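Local coordinates for endoglucanase (Uncultured bacterium, PDB 3X17), which probably hydrolyses internal beta-1,4-glucosidic bonds of cellulose, as a glycoside hydrolase family 9 endoglucanase with an N-terminal Ig-like domain, at residues D118-A123 and P548-A553; G153-D158 and T166-T171; E199-A204 and V552-A557; H245-L250 and Q263-Y268; D274-A279 and D338-A343. All coordinates share one frame; numbering follows the deposited sequence.

Interaction 1: residues D118-A123 and P548-A553; sequences DVLYAA and PLVFVA
L120 reaches from helix 115-130 toward the turn of helix 543-558 that carries V550 and A553. Its CB faces the CB of A553 at 4.4 Å, a loose contact of two small groups. CG stands anti to the backbone N (chi1 -178°), and beyond it the two methyls part company. CD1 meets V550 twice, lying 3.6 Å from V550 O and 3.8 Å from V550 CG1, and the two side chains cross at about a right angle. CD2 turns instead to A204, in the loop after helix 184-200. A leucine suits this place because its fork reaches two neighbours at once.

The two helices are the first and last long helices of the (alpha/alpha)6 barrel, so the contact joins the beginning of that fold to its end. The two segments run nearly antiparallel, at 158°, their axes approaching to 9.1 Å.

One turn further along, A123 offers just a methyl, and this lets the larger residues opposite come in: its CB is touched by L549 CD2 at 3.8 Å and by V550 CG2 at 3.8 Å. The branched V550 thus serves both turns, CG1 meeting L120 and CG2 meeting A123. On the other flank V119 CG1 rests 4.1 Å from the CB of A553. No hydrogen bond crosses; L549 continues onto L440 and L466 of two further helices, while V550 also packs on L194 of helix 184-200.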
# COMPACT_ATOMS: atom_id res chain seq x y z
N ASP A 118 -9.61 -5.00 12.64
CA ASP A 118 -8.54 -5.97 12.78
C ASP A 118 -7.63 -5.97 11.56
O ASP A 118 -6.43 -6.20 11.70
CB ASP A 118 -9.12 -7.38 13.00
CG ASP A 118 -9.96 -7.46 14.26
OD1 ASP A 118 -9.47 -7.03 15.33
OD2 ASP A 118 -11.15 -7.77 14.13
N VAL A 119 -8.20 -5.81 10.37
CA VAL A 119 -7.38 -5.69 9.16
C VAL A 119 -6.45 -4.47 9.27
O VAL A 119 -5.24 -4.58 9.08
CB VAL A 119 -8.24 -5.55 7.88
CG1 VAL A 119 -7.38 -5.20 6.69
CG2 VAL A 119 -9.00 -6.81 7.62
N LEU A 120 -7.03 -3.30 9.51
CA LEU A 120 -6.27 -2.07 9.77
C LEU A 120 -5.15 -2.27 10.79
O LEU A 120 -4.01 -1.86 10.56
CB LEU A 120 -7.20 -0.95 10.26
CG LEU A 120 -6.56 0.41 10.53
CD1 LEU A 120 -5.81 0.92 9.28
CD2 LEU A 120 -7.62 1.44 11.01
N TYR A 121 -5.48 -2.88 11.93
CA TYR A 121 -4.50 -3.18 12.98
C TYR A 121 -3.30 -3.95 12.42
O TYR A 121 -2.16 -3.60 12.66
CB TYR A 121 -5.17 -4.02 14.09
CG TYR A 121 -4.25 -4.45 15.21
CD1 TYR A 121 -3.94 -3.59 16.26
CD2 TYR A 121 -3.73 -5.75 15.25
CE1 TYR A 121 -3.08 -3.99 17.29
CE2 TYR A 121 -2.90 -6.18 16.31
CZ TYR A 121 -2.60 -5.29 17.33
OH TYR A 121 -1.78 -5.68 18.36
N ALA A 122 -3.58 -5.04 11.71
CA ALA A 122 -2.52 -5.93 11.32
C ALA A 122 -1.64 -5.20 10.30
O ALA A 122 -0.41 -5.30 10.34
CB ALA A 122 -3.13 -7.21 10.68
N ALA A 123 -2.28 -4.51 9.37
CA ALA A 123 -1.56 -3.86 8.29
C ALA A 123 -0.71 -2.75 8.82
O ALA A 123 0.38 -2.55 8.34
CB ALA A 123 -2.53 -3.32 7.23
N PRO A 548 -1.26 1.85 0.85
CA PRO A 548 -2.65 2.04 0.40
C PRO A 548 -3.59 1.03 1.04
O PRO A 548 -4.80 1.28 1.12
CB PRO A 548 -2.57 1.83 -1.13
CG PRO A 548 -1.33 0.98 -1.33
CD PRO A 548 -0.37 1.45 -0.26
N LEU A 549 -3.07 -0.11 1.48
CA LEU A 549 -3.87 -1.05 2.26
C LEU A 549 -4.36 -0.42 3.57
O LEU A 549 -5.53 -0.54 3.92
CB LEU A 549 -3.13 -2.38 2.52
CG LEU A 549 -3.83 -3.39 3.44
CD1 LEU A 549 -5.25 -3.77 2.94
CD2 LEU A 549 -2.97 -4.65 3.71
N VAL A 550 -3.46 0.18 4.32
CA VAL A 550 -3.85 0.89 5.53
C VAL A 550 -4.85 2.01 5.20
O VAL A 550 -5.82 2.19 5.91
CB VAL A 550 -2.62 1.51 6.27
CG1 VAL A 550 -3.06 2.57 7.30
CG2 VAL A 550 -1.80 0.41 6.95
N PHE A 551 -4.64 2.72 4.08
CA PHE A 551 -5.59 3.77 3.66
C PHE A 551 -7.00 3.25 3.40
O PHE A 551 -7.98 3.73 4.00
CB PHE A 551 -5.07 4.57 2.46
CG PHE A 551 -5.95 5.75 2.09
CD1 PHE A 551 -7.03 5.58 1.23
CD2 PHE A 551 -5.73 7.01 2.63
CE1 PHE A 551 -7.84 6.66 0.89
CE2 PHE A 551 -6.54 8.07 2.31
CZ PHE A 551 -7.59 7.90 1.42
N VAL A 552 -7.11 2.23 2.56
CA VAL A 552 -8.43 1.76 2.16
C VAL A 552 -9.13 1.06 3.33
O VAL A 552 -10.31 1.31 3.58
CB VAL A 552 -8.39 0.88 0.88
CG1 VAL A 552 -9.79 0.47 0.47
CG2 VAL A 552 -7.76 1.67 -0.26
N ALA A 553 -8.34 0.36 4.14
CA ALA A 553 -8.87 -0.34 5.28
C ALA A 553 -9.40 0.68 6.30
O ALA A 553 -10.47 0.46 6.92
CB ALA A 553 -7.80 -1.21 5.92

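Interaction 2: residues G153-D158 and T166-T171; sequences GYVLVD and TRLEAT
Y154 and R167 face each other across a single beta bridge, their CA atoms 4.4 Å apart, where the chain turns back on itself beside strand 154-155, an outermost strand of a four-stranded mixed sheet. Backbone hydrogen bonds lie on both sides of the bridge. L168 N gives a nearly straight bond to G153 O (2.8 Å, 167°), and V155 N gives another to T166 O at 2.7 Å. A third, from G153 N to L168 O, is weak. L168 O also takes the NE of R167, which comes from above the carbonyl plane, while R167 NH2 bonds to D152 O.

The aromatic contact is a CH-pi one. R167 is bent at chi2 (71°), and its CD sits over one face of the Y154 ring, 4.1 Å from the centroid and displaced toward the rim. A water joins the two tips, bonded to Y154 OH and accepting from R167 NH1. Tyrosine suits the place by offering a flat face to an aliphatic arm and a hydroxyl to the water; its ring also makes a cation-pi contact with R264. An alanine here would probably strip the arginine's CD of the ring face it lies over and leave the bridging water without its hydroxyl partner.

Apolar packing is carried by the branched V155, whose CG2 lies 3.7 Å from L168 CG.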
# COMPACT_ATOMS: atom_id res chain seq x y z
N GLY A 153 25.12 4.20 8.37
CA GLY A 153 25.94 3.52 7.38
C GLY A 153 27.02 4.46 6.86
O GLY A 153 27.20 5.57 7.36
N TYR A 154 27.78 4.01 5.88
CA TYR A 154 28.98 4.72 5.43
C TYR A 154 28.71 5.34 4.07
O TYR A 154 28.17 4.68 3.18
CB TYR A 154 30.16 3.73 5.33
CG TYR A 154 30.58 3.21 6.69
CD1 TYR A 154 29.90 2.16 7.30
CD2 TYR A 154 31.52 3.92 7.45
CE1 TYR A 154 30.28 1.69 8.55
CE2 TYR A 154 31.89 3.47 8.71
CZ TYR A 154 31.25 2.39 9.27
OH TYR A 154 31.58 2.00 10.55
N VAL A 155 29.13 6.58 3.89
CA VAL A 155 28.89 7.29 2.63
C VAL A 155 29.59 6.60 1.47
O VAL A 155 30.80 6.39 1.53
CB VAL A 155 29.40 8.73 2.70
CG1 VAL A 155 29.19 9.42 1.37
CG2 VAL A 155 28.68 9.49 3.83
N LEU A 156 28.85 6.29 0.41
CA LEU A 156 29.43 5.59 -0.72
C LEU A 156 30.32 6.47 -1.61
O LEU A 156 31.43 6.07 -1.92
CB LEU A 156 28.38 4.85 -1.55
CG LEU A 156 28.99 4.05 -2.72
CD1 LEU A 156 29.88 2.93 -2.18
CD2 LEU A 156 27.91 3.45 -3.61
N VAL A 157 29.84 7.65 -2.01
CA VAL A 157 30.63 8.53 -2.87
C VAL A 157 30.92 9.90 -2.25
O VAL A 157 30.13 10.41 -1.46
CB VAL A 157 30.04 8.70 -4.31
CG1 VAL A 157 29.56 7.35 -4.88
CG2 VAL A 157 28.96 9.77 -4.36
N ASP A 158 32.07 10.48 -2.60
CA ASP A 158 32.43 11.82 -2.11
C ASP A 158 31.32 12.80 -2.43
O ASP A 158 30.76 12.80 -3.53
CB ASP A 158 33.71 12.35 -2.78
CG ASP A 158 34.97 11.58 -2.38
OD1 ASP A 158 34.94 10.75 -1.44
OD2 ASP A 158 35.98 11.77 -3.08
N THR A 166 32.91 7.85 5.08
CA THR A 166 32.45 8.48 6.30
C THR A 166 31.27 7.75 6.92
O THR A 166 30.33 7.35 6.21
CB THR A 166 32.09 9.96 6.05
OG1 THR A 166 33.25 10.64 5.55
CG2 THR A 166 31.61 10.64 7.34
N ARG A 167 31.30 7.60 8.24
CA ARG A 167 30.16 7.10 8.99
C ARG A 167 29.09 8.17 9.21
O ARG A 167 29.34 9.20 9.83
CB ARG A 167 30.59 6.55 10.36
CG ARG A 167 29.37 6.15 11.24
CD ARG A 167 28.65 4.89 10.73
NE ARG A 167 27.25 4.83 11.17
CZ ARG A 167 26.85 4.45 12.38
NH1 ARG A 167 27.73 4.03 13.27
NH2 ARG A 167 25.56 4.44 12.70
N LEU A 168 27.88 7.87 8.76
CA LEU A 168 26.71 8.71 9.04
C LEU A 168 25.86 7.96 10.03
O LEU A 168 25.70 6.75 9.90
CB LEU A 168 25.86 8.89 7.77
CG LEU A 168 26.41 9.88 6.75
CD1 LEU A 168 25.24 10.46 5.94
CD2 LEU A 168 27.23 10.99 7.44
N GLU A 169 25.21 8.68 10.95
CA GLU A 169 24.24 8.01 11.78
C GLU A 169 22.89 7.99 11.08
O GLU A 169 22.16 9.00 11.09
CB GLU A 169 24.13 8.63 13.17
CG GLU A 169 23.25 7.74 14.08
CD GLU A 169 23.40 8.05 15.54
OE1 GLU A 169 24.54 8.00 16.04
OE2 GLU A 169 22.38 8.29 16.21
N ALA A 170 22.58 6.87 10.44
CA ALA A 170 21.41 6.76 9.56
C ALA A 170 20.76 5.44 9.93
O ALA A 170 20.32 4.67 9.11
CB ALA A 170 21.85 6.76 8.09
N THR A 171 20.81 5.18 11.19
CA THR A 171 20.19 4.04 11.78
C THR A 171 18.66 4.23 11.82
O THR A 171 18.22 5.29 11.62
CB THR A 171 20.84 3.86 13.15
OG1 THR A 171 20.63 2.55 13.61
CG2 THR A 171 20.32 4.84 14.12
O HOH W 1 30.57 3.15 12.69

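Interaction 3: residues E199-A204 and V552-A557; sequences ELYPQA and VAAHFA
Y201 lays one face of its ring on the backbone of helix 543-558, with H555 CA over the centre of the ring, 3.7 Å from the centroid in a CH-pi contact. The carbonyl carbon of A554 sits over the same face, nearer the rim, and the CB of A554 touches Y201 CD2 at 3.9 Å. The small alanine allows the ring to lie this close to the helix. The opposite face of the ring is covered by L200 CB, so the aromatic group is held flat between the two.

The tip of the tyrosine is fixed by one polar contact. Y201 OH lies at the edge of the H555 ring, in its plane, and shares a hydrogen bond with ND1 at 2.7 Å; either group could be the donor. The two rings are turned 89° against each other. H555 CG stands anti to the backbone N (chi1 -179°), and from there the imidazole meets the hydroxyl, while its NE2 makes a weak hydrogen bond to E459. Histidine fits because its two ring nitrogens can serve partners on two sides.

Y201 is the first residue to leave helical geometry after helix 184-200. Its O accepts A204 N at 2.9 Å in the 3-10 turn that follows, and the turn brings A204 CB to 4.3 Å from A557 CB.

The contact thus ties the C-terminal end of helix 184-200 to the last long helix of the (alpha/alpha)6 barrel. F551, one turn earlier on helix 543-558, meets the Y201 ring edge-to-face. Helix 435-452 approaches through L447, which touches both Y201 and H555, and F556 packs on L463 of helix 456-469.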
# COMPACT_ATOMS: atom_id res chain seq x y z
N GLU A 199 -5.21 11.51 8.52
CA GLU A 199 -5.85 12.81 8.33
C GLU A 199 -7.32 12.69 7.93
O GLU A 199 -8.16 13.44 8.41
CB GLU A 199 -5.10 13.59 7.24
CG GLU A 199 -5.52 15.05 7.13
CD GLU A 199 -4.54 15.86 6.33
OE1 GLU A 199 -4.10 15.39 5.25
OE2 GLU A 199 -4.21 16.99 6.76
N LEU A 200 -7.62 11.79 7.01
CA LEU A 200 -8.99 11.59 6.55
C LEU A 200 -9.81 10.73 7.51
O LEU A 200 -10.99 10.96 7.65
CB LEU A 200 -9.01 10.98 5.12
CG LEU A 200 -8.68 12.01 4.04
CD1 LEU A 200 -8.53 11.33 2.65
CD2 LEU A 200 -9.75 13.16 4.03
N TYR A 201 -9.17 9.82 8.23
CA TYR A 201 -9.92 8.90 9.10
C TYR A 201 -9.38 8.84 10.54
O TYR A 201 -9.11 7.76 11.05
CB TYR A 201 -9.94 7.50 8.48
CG TYR A 201 -10.30 7.50 7.00
CD1 TYR A 201 -11.57 7.86 6.58
CD2 TYR A 201 -9.37 7.16 6.03
CE1 TYR A 201 -11.90 7.88 5.23
CE2 TYR A 201 -9.69 7.14 4.69
CZ TYR A 201 -10.95 7.51 4.29
OH TYR A 201 -11.27 7.49 2.96
N PRO A 202 -9.26 9.99 11.20
CA PRO A 202 -8.62 10.07 12.53
C PRO A 202 -9.35 9.21 13.57
O PRO A 202 -8.73 8.76 14.54
CB PRO A 202 -8.72 11.56 12.90
CG PRO A 202 -9.87 12.11 12.06
CD PRO A 202 -9.84 11.28 10.76
N GLN A 203 -10.64 8.97 13.35
CA GLN A 203 -11.43 8.22 14.32
C GLN A 203 -11.12 6.71 14.26
O GLN A 203 -11.34 5.99 15.25
CB GLN A 203 -12.95 8.51 14.17
CG GLN A 203 -13.57 8.09 12.82
CD GLN A 203 -13.14 8.98 11.63
OE1 GLN A 203 -12.25 9.82 11.74
NE2 GLN A 203 -13.81 8.80 10.49
N ALA A 204 -10.47 6.27 13.19
CA ALA A 204 -9.97 4.88 13.16
C ALA A 204 -8.64 4.68 13.90
O ALA A 204 -8.22 3.56 14.14
CB ALA A 204 -9.89 4.37 11.74
N VAL A 552 -7.11 2.23 2.56
CA VAL A 552 -8.43 1.76 2.16
C VAL A 552 -9.13 1.06 3.33
O VAL A 552 -10.31 1.31 3.58
CB VAL A 552 -8.39 0.88 0.88
CG1 VAL A 552 -9.79 0.47 0.47
CG2 VAL A 552 -7.76 1.67 -0.26
N ALA A 553 -8.34 0.36 4.14
CA ALA A 553 -8.87 -0.34 5.28
C ALA A 553 -9.40 0.68 6.30
O ALA A 553 -10.47 0.46 6.92
CB ALA A 553 -7.80 -1.21 5.92
N ALA A 554 -8.67 1.78 6.46
CA ALA A 554 -9.09 2.81 7.42
C ALA A 554 -10.43 3.45 7.02
O ALA A 554 -11.28 3.72 7.88
CB ALA A 554 -8.01 3.87 7.59
N HIS A 555 -10.65 3.65 5.72
CA HIS A 555 -11.95 4.10 5.24
C HIS A 555 -13.10 3.19 5.73
O HIS A 555 -14.11 3.67 6.23
CB HIS A 555 -11.98 4.20 3.71
CG HIS A 555 -13.30 4.69 3.18
ND1 HIS A 555 -13.55 6.02 2.91
CD2 HIS A 555 -14.46 4.03 2.93
CE1 HIS A 555 -14.80 6.15 2.51
NE2 HIS A 555 -15.37 4.96 2.51
N PHE A 556 -12.92 1.88 5.63
CA PHE A 556 -14.00 1.00 5.99
C PHE A 556 -14.04 0.62 7.47
O PHE A 556 -15.03 0.08 7.94
CB PHE A 556 -14.00 -0.22 5.07
CG PHE A 556 -14.41 0.11 3.65
CD1 PHE A 556 -15.74 0.37 3.36
CD2 PHE A 556 -13.46 0.33 2.67
CE1 PHE A 556 -16.12 0.69 2.06
CE2 PHE A 556 -13.83 0.65 1.38
CZ PHE A 556 -15.19 0.81 1.07
N ALA A 557 -13.01 0.99 8.22
CA ALA A 557 -12.99 0.76 9.66
C ALA A 557 -13.70 1.90 10.38
O ALA A 557 -14.02 1.78 11.55
CB ALA A 557 -11.57 0.68 10.17

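Interaction 4: residues H245-L250 and Q263-Y268; sequences HKLAGL and QRRYVY
Strands 243-249 and 265-271, consecutive in the chain, form the inner antiparallel pair of a four-stranded mixed sheet. A248 and Y266 are a hydrogen-bonded pair: Y266 N gives a bond to A248 O (2.8 Å, 172°) and A248 N returns one to Y266 O. L247 and V267, a non-hydrogen-bonded pair, point to the other face of the sheet, where L247 CD1 meets V267 CG2 at 3.7 Å. L247 CD2 lies across R265 CB, the two side chains at about a right angle. Further on, Y268 N is bonded to K246 O.

K246 lies over one face of the Y268 ring. The CG of K246 stands between the backbone N and the carbonyl carbon (chi1 66°), and the chain is extended beyond it. CE lies 4.0 Å from the ring centroid, toward the rim, and NZ makes a cation-pi contact at 4.7 Å. Lysine suits this place because its ammonium also bonds to S328 OG and the carbonyls of D324 and G329. A water joins Y268 OH to G249 O.

Where the pair ends, L250 CG packs 3.5 Å from Y266 CE2. A CB on G249 would collide with Q263 CD. A second water accepts from L250 N and donates to Q263 OE1 and R264 O. R265 carries its charge to D152 in a salt bridge, its side chain about 4 Å from the bound zinc ion.

Paired directly but joined by a long connection, the two strands make a beta hairpin with an extended loop.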
# COMPACT_ATOMS: atom_id res chain seq x y z
N HIS A 245 19.68 8.54 -1.29
CA HIS A 245 18.68 7.77 -2.01
C HIS A 245 18.26 6.54 -1.24
O HIS A 245 17.10 6.17 -1.23
CB HIS A 245 19.22 7.37 -3.37
CG HIS A 245 18.32 6.46 -4.14
ND1 HIS A 245 17.02 6.82 -4.48
CD2 HIS A 245 18.57 5.30 -4.78
CE1 HIS A 245 16.51 5.89 -5.26
NE2 HIS A 245 17.41 4.94 -5.43
N LYS A 246 19.22 5.87 -0.62
CA LYS A 246 18.94 4.60 -0.02
C LYS A 246 20.19 4.15 0.73
O LYS A 246 21.26 4.78 0.64
CB LYS A 246 18.58 3.57 -1.10
CG LYS A 246 19.76 3.23 -2.04
CD LYS A 246 19.46 2.07 -2.96
CE LYS A 246 20.55 1.95 -4.04
NZ LYS A 246 20.44 0.66 -4.81
N LEU A 247 20.01 3.11 1.54
CA LEU A 247 21.04 2.62 2.41
C LEU A 247 21.00 1.11 2.37
O LEU A 247 19.98 0.51 2.71
CB LEU A 247 20.81 3.11 3.83
CG LEU A 247 22.02 3.03 4.75
CD1 LEU A 247 21.83 4.04 5.90
CD2 LEU A 247 22.23 1.59 5.26
N ALA A 248 22.09 0.49 1.96
CA ALA A 248 22.05 -0.97 1.82
C ALA A 248 23.47 -1.53 1.76
O ALA A 248 24.42 -0.78 1.64
CB ALA A 248 21.25 -1.38 0.57
N GLY A 249 23.57 -2.85 1.88
CA GLY A 249 24.85 -3.56 1.71
C GLY A 249 25.20 -3.62 0.24
O GLY A 249 24.35 -3.34 -0.62
N LEU A 250 26.46 -3.95 -0.06
CA LEU A 250 26.89 -4.23 -1.44
C LEU A 250 26.30 -5.55 -1.95
O LEU A 250 26.19 -5.75 -3.15
CB LEU A 250 28.43 -4.25 -1.54
CG LEU A 250 29.14 -2.94 -1.14
CD1 LEU A 250 30.66 -3.10 -1.12
CD2 LEU A 250 28.74 -1.80 -2.08
N GLN A 263 27.33 -7.39 7.13
CA GLN A 263 28.07 -6.65 6.11
C GLN A 263 28.01 -5.12 6.32
O GLN A 263 27.09 -4.60 6.94
CB GLN A 263 27.58 -7.04 4.71
CG GLN A 263 26.13 -6.62 4.43
CD GLN A 263 25.73 -6.85 3.00
OE1 GLN A 263 26.46 -6.51 2.07
NE2 GLN A 263 24.55 -7.42 2.80
N ARG A 264 29.02 -4.42 5.83
CA ARG A 264 29.02 -2.98 5.95
C ARG A 264 27.87 -2.47 5.09
O ARG A 264 27.57 -3.06 4.04
CB ARG A 264 30.34 -2.42 5.44
CG ARG A 264 30.36 -0.90 5.33
CD ARG A 264 31.77 -0.39 5.27
NE ARG A 264 32.36 -0.44 6.59
CZ ARG A 264 33.35 0.35 6.99
NH1 ARG A 264 33.88 1.24 6.16
NH2 ARG A 264 33.81 0.24 8.22
N ARG A 265 27.18 -1.42 5.55
CA ARG A 265 26.09 -0.83 4.78
C ARG A 265 26.40 0.61 4.40
O ARG A 265 26.97 1.35 5.20
CB ARG A 265 24.77 -0.90 5.54
CG ARG A 265 24.43 -2.31 6.00
CD ARG A 265 23.04 -2.72 5.57
NE ARG A 265 21.99 -1.97 6.28
CZ ARG A 265 20.70 -2.23 6.11
NH1 ARG A 265 20.34 -3.19 5.27
NH2 ARG A 265 19.78 -1.61 6.82
N TYR A 266 26.00 0.98 3.19
CA TYR A 266 26.42 2.22 2.54
C TYR A 266 25.25 3.13 2.26
O TYR A 266 24.13 2.68 2.01
CB TYR A 266 27.14 1.94 1.22
CG TYR A 266 28.47 1.26 1.40
CD1 TYR A 266 29.61 1.99 1.74
CD2 TYR A 266 28.57 -0.12 1.32
CE1 TYR A 266 30.83 1.34 1.94
CE2 TYR A 266 29.77 -0.78 1.56
CZ TYR A 266 30.90 -0.04 1.84
OH TYR A 266 32.07 -0.72 2.07
N VAL A 267 25.52 4.43 2.31
CA VAL A 267 24.53 5.45 2.05
C VAL A 267 24.78 5.93 0.64
O VAL A 267 25.87 6.42 0.33
CB VAL A 267 24.70 6.62 3.04
CG1 VAL A 267 23.77 7.78 2.70
CG2 VAL A 267 24.48 6.10 4.46
N TYR A 268 23.84 5.65 -0.25
CA TYR A 268 24.00 5.94 -1.67
C TYR A 268 23.69 7.41 -1.96
O TYR A 268 23.15 8.12 -1.11
CB TYR A 268 23.10 5.00 -2.47
CG TYR A 268 23.60 3.56 -2.47
CD1 TYR A 268 23.50 2.78 -1.33
CD2 TYR A 268 24.35 3.07 -3.54
CE1 TYR A 268 23.99 1.50 -1.30
CE2 TYR A 268 24.84 1.78 -3.51
CZ TYR A 268 24.65 1.01 -2.39
OH TYR A 268 25.17 -0.25 -2.33
O HOH W 2 23.30 -2.23 -2.91
O HOH W 3 28.34 -4.54 2.04

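Interaction 5: residues D274-A279 and D338-A343; sequences DTAKAA and DDRFWA. With CA (calcium ion), chain E.
K277 NZ donates to D339 OD1 at 2.6 Å, a salt bridge that meets the carboxylate from above its plane. The same ammonium also bonds to Q273 OE1, so two acceptors hold it. The lysine suits the place because its long arm, bent at chi4 (87°), carries the charge to a carboxylate whose other oxygen is already taken: D339 OD2 binds the calcium ion at 2.2 Å. D338 OD1 is a second ligand at 2.4 Å and takes a weak bond from D339 N. A water, with D333, D335 and V377, completes the site. A leucine in place of K277 would probably leave D339 OD1, and the negative charge it shares beside the calcium ion, without its cationic mate.

Alanines let the helices close in. A276 CB rests 3.6 Å from D339 O, while A343 CB lies 3.3 Å from A276 O. The W342 ring turns its edge to K277 CG, which lies in its plane, 3.9 Å from CZ3.

The helix segments run side by side at 26°, their axes approaching to 7.9 Å, consistent with neighbours in one layer of the barrel. Helix 184-200 packs on K277 and W342, and helix 294-312 covers A276 and A279.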
# COMPACT_ATOMS: atom_id res chain seq x y z
N ASP A 274 14.08 12.13 -4.46
CA ASP A 274 14.07 11.77 -3.05
C ASP A 274 13.99 13.03 -2.21
O ASP A 274 13.31 13.05 -1.17
CB ASP A 274 15.29 10.93 -2.66
CG ASP A 274 15.22 9.50 -3.20
OD1 ASP A 274 14.21 8.81 -2.95
OD2 ASP A 274 16.21 9.04 -3.84
N THR A 275 14.75 14.06 -2.60
CA THR A 275 14.78 15.29 -1.83
C THR A 275 13.36 15.91 -1.79
O THR A 275 12.84 16.30 -0.72
CB THR A 275 15.82 16.26 -2.44
OG1 THR A 275 17.13 15.66 -2.40
CG2 THR A 275 15.85 17.56 -1.70
N ALA A 276 12.68 15.89 -2.93
CA ALA A 276 11.33 16.47 -3.05
C ALA A 276 10.27 15.59 -2.35
O ALA A 276 9.43 16.09 -1.61
CB ALA A 276 10.98 16.65 -4.55
N LYS A 277 10.33 14.27 -2.54
CA LYS A 277 9.46 13.36 -1.79
C LYS A 277 9.59 13.56 -0.28
O LYS A 277 8.59 13.66 0.43
CB LYS A 277 9.74 11.90 -2.10
CG LYS A 277 9.15 11.39 -3.41
CD LYS A 277 9.71 10.00 -3.71
CE LYS A 277 8.98 9.29 -4.84
NZ LYS A 277 9.59 9.66 -6.15
N ALA A 278 10.81 13.74 0.22
CA ALA A 278 10.97 13.87 1.66
C ALA A 278 10.44 15.23 2.08
O ALA A 278 9.79 15.34 3.10
CB ALA A 278 12.44 13.71 2.05
N ALA A 279 10.69 16.25 1.27
CA ALA A 279 10.08 17.56 1.51
C ALA A 279 8.58 17.44 1.65
O ALA A 279 8.00 17.99 2.57
CB ALA A 279 10.44 18.60 0.38
N ASP A 338 6.95 15.53 -10.96
CA ASP A 338 5.79 15.15 -10.19
C ASP A 338 6.05 15.17 -8.70
O ASP A 338 5.18 15.56 -7.91
CB ASP A 338 5.17 13.82 -10.67
CG ASP A 338 6.17 12.69 -10.77
OD1 ASP A 338 7.22 12.75 -10.09
OD2 ASP A 338 5.90 11.73 -11.52
N ASP A 339 7.26 14.77 -8.31
CA ASP A 339 7.73 14.92 -6.92
C ASP A 339 7.88 16.37 -6.47
O ASP A 339 7.45 16.73 -5.36
CB ASP A 339 9.04 14.13 -6.73
CG ASP A 339 8.97 12.75 -7.35
OD1 ASP A 339 8.41 11.86 -6.71
OD2 ASP A 339 9.46 12.54 -8.49
N ARG A 340 8.46 17.24 -7.32
CA ARG A 340 8.54 18.67 -6.96
C ARG A 340 7.17 19.33 -6.85
O ARG A 340 6.92 20.12 -5.93
CB ARG A 340 9.40 19.48 -7.95
CG ARG A 340 10.85 19.06 -8.02
CD ARG A 340 11.59 19.87 -9.11
NE ARG A 340 12.95 19.40 -9.32
CZ ARG A 340 14.05 20.13 -9.11
NH1 ARG A 340 13.96 21.37 -8.68
NH2 ARG A 340 15.24 19.59 -9.33
N PHE A 341 6.28 19.04 -7.80
CA PHE A 341 4.89 19.51 -7.69
C PHE A 341 4.33 19.18 -6.30
O PHE A 341 3.84 20.06 -5.57
CB PHE A 341 4.04 18.86 -8.79
CG PHE A 341 2.55 19.06 -8.64
CD1 PHE A 341 1.95 20.23 -9.08
CD2 PHE A 341 1.75 18.08 -8.05
CE1 PHE A 341 0.57 20.41 -8.99
CE2 PHE A 341 0.37 18.24 -7.97
CZ PHE A 341 -0.21 19.45 -8.39
N TRP A 342 4.44 17.90 -5.92
CA TRP A 342 3.86 17.43 -4.66
C TRP A 342 4.46 18.16 -3.47
O TRP A 342 3.76 18.62 -2.58
CB TRP A 342 4.03 15.92 -4.53
CG TRP A 342 3.62 15.36 -3.21
CD1 TRP A 342 2.52 15.70 -2.48
CD2 TRP A 342 4.20 14.23 -2.56
NE1 TRP A 342 2.42 14.90 -1.36
CE2 TRP A 342 3.45 13.99 -1.39
CE3 TRP A 342 5.34 13.45 -2.80
CZ2 TRP A 342 3.83 13.03 -0.43
CZ3 TRP A 342 5.74 12.52 -1.84
CH2 TRP A 342 4.96 12.30 -0.68
N ALA A 343 5.78 18.31 -3.48
CA ALA A 343 6.46 19.05 -2.42
C ALA A 343 6.00 20.50 -2.38
O ALA A 343 5.69 21.03 -1.30
CB ALA A 343 8.00 18.94 -2.59
CA CA E . 8.93 11.05 -10.08
O HOH W 4 7.83 10.61 -12.27

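From the N terminus, after the Ig-like domain, helix 115-130 opens interaction 1, whose loop is closed by helix 543-558 near the C terminus and spans most of the barrel. Inside it, interaction 2 opens and closes a short excursion before interaction 3 starts at the end of helix 184-200. Interaction 3 ends on helix 543-558 too, sharing V552 and A553 with interaction 1. Interactions 4 and 5 nest, one after the other, within both long loops. Interactions 2 and 4 join through their common sheet, Y154 lying beside strand 265-271, and H245 of interaction 4 meets D274 of interaction 5, linking that sheet to the barrel helices.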